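Local coordinates for protein retinol dehydratase (Spodoptera frugiperda, PDB 1FMJ) that binds retinol and adenosine 3',5'-diphosphate on a sulfotransferase fold and dehydrates retinol, at residues Tyr49-Ala54 with Tyr112-Gln117. Numbering follows the deposited sequence.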
ATOM      1  N   TYR A  49      -4.559  -3.792  14.490  1.00 23.48           N
ATOM      2  CA  TYR A  49      -4.866  -4.806  13.492  1.00 23.05           C
ATOM      3  C   TYR A  49      -5.415  -6.075  14.129  1.00 23.55           C
ATOM      4  O   TYR A  49      -6.342  -6.697  13.604  1.00 23.44           O
ATOM      5  CB  TYR A  49      -3.623  -5.165  12.677  1.00 22.26           C
ATOM      6  CG  TYR A  49      -3.935  -6.136  11.572  1.00 19.65           C
ATOM      7  CD1 TYR A  49      -4.606  -5.718  10.424  1.00 20.14           C
ATOM      8  CD2 TYR A  49      -3.643  -7.493  11.702  1.00 21.03           C
ATOM      9  CE1 TYR A  49      -4.984  -6.621   9.435  1.00 18.05           C
ATOM     10  CE2 TYR A  49      -4.019  -8.416  10.708  1.00 18.60           C
ATOM     11  CZ  TYR A  49      -4.691  -7.970   9.584  1.00 18.58           C
ATOM     12  OH  TYR A  49      -5.108  -8.871   8.621  1.00 16.40           O
ATOM     13  N   LEU A  50      -4.847  -6.442  15.273  1.00 24.90           N
ATOM     14  CA  LEU A  50      -5.228  -7.657  15.981  1.00 25.20           C
ATOM     15  C   LEU A  50      -6.712  -7.832  16.296  1.00 26.64           C
ATOM     16  O   LEU A  50      -7.173  -8.955  16.476  1.00 27.83           O
ATOM     17  CB  LEU A  50      -4.410  -7.778  17.272  1.00 25.38           C
ATOM     18  CG  LEU A  50      -2.885  -7.880  17.129  1.00 25.42           C
ATOM     19  CD1 LEU A  50      -2.230  -7.776  18.499  1.00 26.25           C
ATOM     20  CD2 LEU A  50      -2.506  -9.188  16.461  1.00 23.30           C
ATOM     21  N   LYS A  51      -7.470  -6.742  16.378  1.00 27.09           N
ATOM     22  CA  LYS A  51      -8.895  -6.868  16.672  1.00 27.55           C
ATOM     23  C   LYS A  51      -9.693  -7.372  15.459  1.00 26.88           C
ATOM     24  O   LYS A  51     -10.832  -7.812  15.597  1.00 26.60           O
ATOM     25  CB  LYS A  51      -9.458  -5.522  17.154  1.00 28.31           C
ATOM     26  CG  LYS A  51      -9.343  -4.397  16.137  1.00 31.01           C
ATOM     27  CD  LYS A  51      -9.718  -3.032  16.712  1.00 32.37           C
ATOM     28  CE  LYS A  51      -9.613  -1.953  15.631  1.00 33.23           C
ATOM     29  NZ  LYS A  51      -9.867  -0.576  16.137  1.00 34.06           N
ATOM     30  N   ASP A  52      -9.087  -7.335  14.274  1.00 27.60           N
ATOM     31  CA  ASP A  52      -9.784  -7.764  13.061  1.00 26.37           C
ATOM     32  C   ASP A  52      -9.009  -8.803  12.240  1.00 26.43           C
ATOM     33  O   ASP A  52      -9.448  -9.199  11.159  1.00 27.44           O
ATOM     34  CB  ASP A  52     -10.085  -6.522  12.211  1.00 26.11           C
ATOM     35  CG  ASP A  52     -11.115  -6.776  11.118  1.00 26.47           C
ATOM     36  OD1 ASP A  52     -12.130  -7.441  11.391  1.00 27.06           O
ATOM     37  OD2 ASP A  52     -10.924  -6.285   9.988  1.00 27.44           O
ATOM     38  N   ALA A  53      -7.870  -9.258  12.755  1.00 25.91           N
ATOM     39  CA  ALA A  53      -7.040 -10.230  12.032  1.00 25.71           C
ATOM     40  C   ALA A  53      -7.743 -11.545  11.684  1.00 25.19           C
ATOM     41  O   ALA A  53      -7.667 -12.015  10.549  1.00 24.74           O
ATOM     42  CB  ALA A  53      -5.763 -10.516  12.820  1.00 24.58           C
ATOM     43  N   ALA A  54      -8.425 -12.138  12.658  1.00 26.03           N
ATOM     44  CA  ALA A  54      -9.138 -13.396  12.431  1.00 26.00           C
ATOM     45  C   ALA A  54     -10.279 -13.215  11.423  1.00 26.72           C
ATOM     46  O   ALA A  54     -10.473 -14.047  10.531  1.00 25.36           O
ATOM     47  CB  ALA A  54      -9.680 -13.918  13.740  1.00 27.24           C
ATOM     48  N   TYR A 112      -4.999   3.438  12.977  1.00 19.48           N
ATOM     49  CA  TYR A 112      -5.694   4.225  13.996  1.00 21.05           C
ATOM     50  C   TYR A 112      -6.096   3.433  15.230  1.00 20.93           C
ATOM     51  O   TYR A 112      -6.689   2.370  15.121  1.00 22.28           O
ATOM     52  CB  TYR A 112      -6.944   4.864  13.390  1.00 20.15           C
ATOM     53  CG  TYR A 112      -7.735   5.716  14.367  1.00 21.07           C
ATOM     54  CD1 TYR A 112      -7.159   6.843  14.957  1.00 20.04           C
ATOM     55  CD2 TYR A 112      -9.065   5.412  14.673  1.00 19.70           C
ATOM     56  CE1 TYR A 112      -7.887   7.653  15.826  1.00 21.03           C
ATOM     57  CE2 TYR A 112      -9.804   6.215  15.548  1.00 21.69           C
ATOM     58  CZ  TYR A 112      -9.205   7.334  16.119  1.00 21.81           C
ATOM     59  OH  TYR A 112      -9.904   8.131  16.990  1.00 22.12           O
ATOM     60  N   ASP A 113      -5.793   3.980  16.402  1.00 22.68           N
ATOM     61  CA  ASP A 113      -6.122   3.354  17.682  1.00 23.64           C
ATOM     62  C   ASP A 113      -7.087   4.277  18.442  1.00 24.17           C
ATOM     63  O   ASP A 113      -6.659   5.245  19.061  1.00 24.70           O
ATOM     64  CB  ASP A 113      -4.833   3.162  18.482  1.00 23.95           C
ATOM     65  CG  ASP A 113      -5.035   2.366  19.755  1.00 24.98           C
ATOM     66  OD1 ASP A 113      -4.014   1.970  20.351  1.00 25.23           O
ATOM     67  OD2 ASP A 113      -6.194   2.142  20.164  1.00 24.98           O
ATOM     68  N   PRO A 114      -8.401   3.979  18.411  1.00 24.32           N
ATOM     69  CA  PRO A 114      -9.416   4.797  19.096  1.00 25.40           C
ATOM     70  C   PRO A 114      -9.068   5.163  20.537  1.00 26.19           C
ATOM     71  O   PRO A 114      -9.360   6.272  21.003  1.00 26.73           O
ATOM     72  CB  PRO A 114     -10.672   3.932  19.008  1.00 25.23           C
ATOM     73  CG  PRO A 114     -10.483   3.198  17.721  1.00 24.44           C
ATOM     74  CD  PRO A 114      -9.021   2.795  17.791  1.00 24.43           C
ATOM     75  N   GLU A 115      -8.440   4.224  21.232  1.00 26.96           N
ATOM     76  CA  GLU A 115      -8.045   4.417  22.621  1.00 27.97           C
ATOM     77  C   GLU A 115      -7.089   5.601  22.772  1.00 28.20           C
ATOM     78  O   GLU A 115      -6.934   6.151  23.863  1.00 28.73           O
ATOM     79  CB  GLU A 115      -7.384   3.131  23.142  1.00 29.37           C
ATOM     80  CG  GLU A 115      -7.169   3.082  24.655  1.00 31.67           C
ATOM     81  CD  GLU A 115      -6.726   1.703  25.154  1.00 32.40           C
ATOM     82  OE1 GLU A 115      -6.511   1.556  26.374  1.00 32.97           O
ATOM     83  OE2 GLU A 115      -6.592   0.770  24.332  1.00 32.54           O
ATOM     84  N   LYS A 116      -6.457   6.009  21.675  1.00 26.94           N
ATOM     85  CA  LYS A 116      -5.506   7.117  21.730  1.00 26.56           C
ATOM     86  C   LYS A 116      -5.931   8.319  20.893  1.00 25.91           C
ATOM     87  O   LYS A 116      -5.101   9.135  20.487  1.00 25.41           O
ATOM     88  CB  LYS A 116      -4.136   6.628  21.270  1.00 27.22           C
ATOM     89  CG  LYS A 116      -3.657   5.407  22.015  1.00 27.78           C
ATOM     90  CD  LYS A 116      -2.283   4.964  21.546  1.00 30.21           C
ATOM     91  CE  LYS A 116      -1.860   3.697  22.277  1.00 30.24           C
ATOM     92  NZ  LYS A 116      -0.468   3.292  21.946  1.00 32.48           N
ATOM     93  N   GLN A 117      -7.230   8.433  20.652  1.00 25.37           N
ATOM     94  CA  GLN A 117      -7.763   9.521  19.849  1.00 25.63           C
ATOM     95  C   GLN A 117      -7.198  10.898  20.197  1.00 25.98           C
ATOM     96  O   GLN A 117      -6.924  11.698  19.310  1.00 26.89           O
ATOM     97  CB  GLN A 117      -9.291   9.546  19.953  1.00 24.34           C
ATOM     98  CG  GLN A 117      -9.929  10.748  19.267  1.00 23.78           C
ATOM     99  CD  GLN A 117     -11.444  10.686  19.242  1.00 22.82           C
ATOM    100  OE1 GLN A 117     -12.112  11.695  19.017  1.00 23.06           O
ATOM    101  NE2 GLN A 117     -11.993   9.498  19.461  1.00 23.20           N
TER
HETATM  102  O   HOH W   1      -9.246   1.534  13.944  1.00 21.83           O
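Lys51 reaches across to Pro114 with the very end of its side chain, and this slender touch is nearly all of the direct contact between 49-54 and 112-117. Its NZ lies 3.8 Å from CD of Pro114, with CG of the same ring slightly farther off. A long, flexible lysine suits a place where two loops must be spanned at a surface: CG starts between the backbone N and the carbonyl carbon (chi1 61°), and from there the chain runs fully extended, carrying the ammonium group to the other loop. The carbonyl oxygen of Tyr112 is 4.5 Å from NZ, too far for a direct bond, and a water lies between them, accepting from NZ of Lys51 at 3.1 Å; it can donate to O of Tyr112 at 2.9 Å, although other acceptors compete for its protons. The carboxylate of Asp113 makes no contact with the lysine, its OD2 standing 6.1 Å from NZ of Lys51, so any attraction between the charges is probably weak.

This exposed lysine forms the loose side. The firmer part is the 112-117 turn itself. Proline, whose ring restricts phi, suits the start of the short 3-10 segment, and its N sits over one face of the Tyr112 ring, toward the rim. Asp113 accepts from N of Glu115 through OD2 at 3.2 Å, a bent bond, 136° at the hydrogen, making an Asx turn in which the donor stands above the carboxylate plane. Tyr112, an aromatic residue that suits the retinol pocket, is buried and touches the bound ligand.

Around this bridge, Tyr112 packs against Leu139 and Ser142 of helix 132-142, while in 49-54 Leu50 rests on Val36 of strand 35-38 and the chain passes directly into helix 53-57.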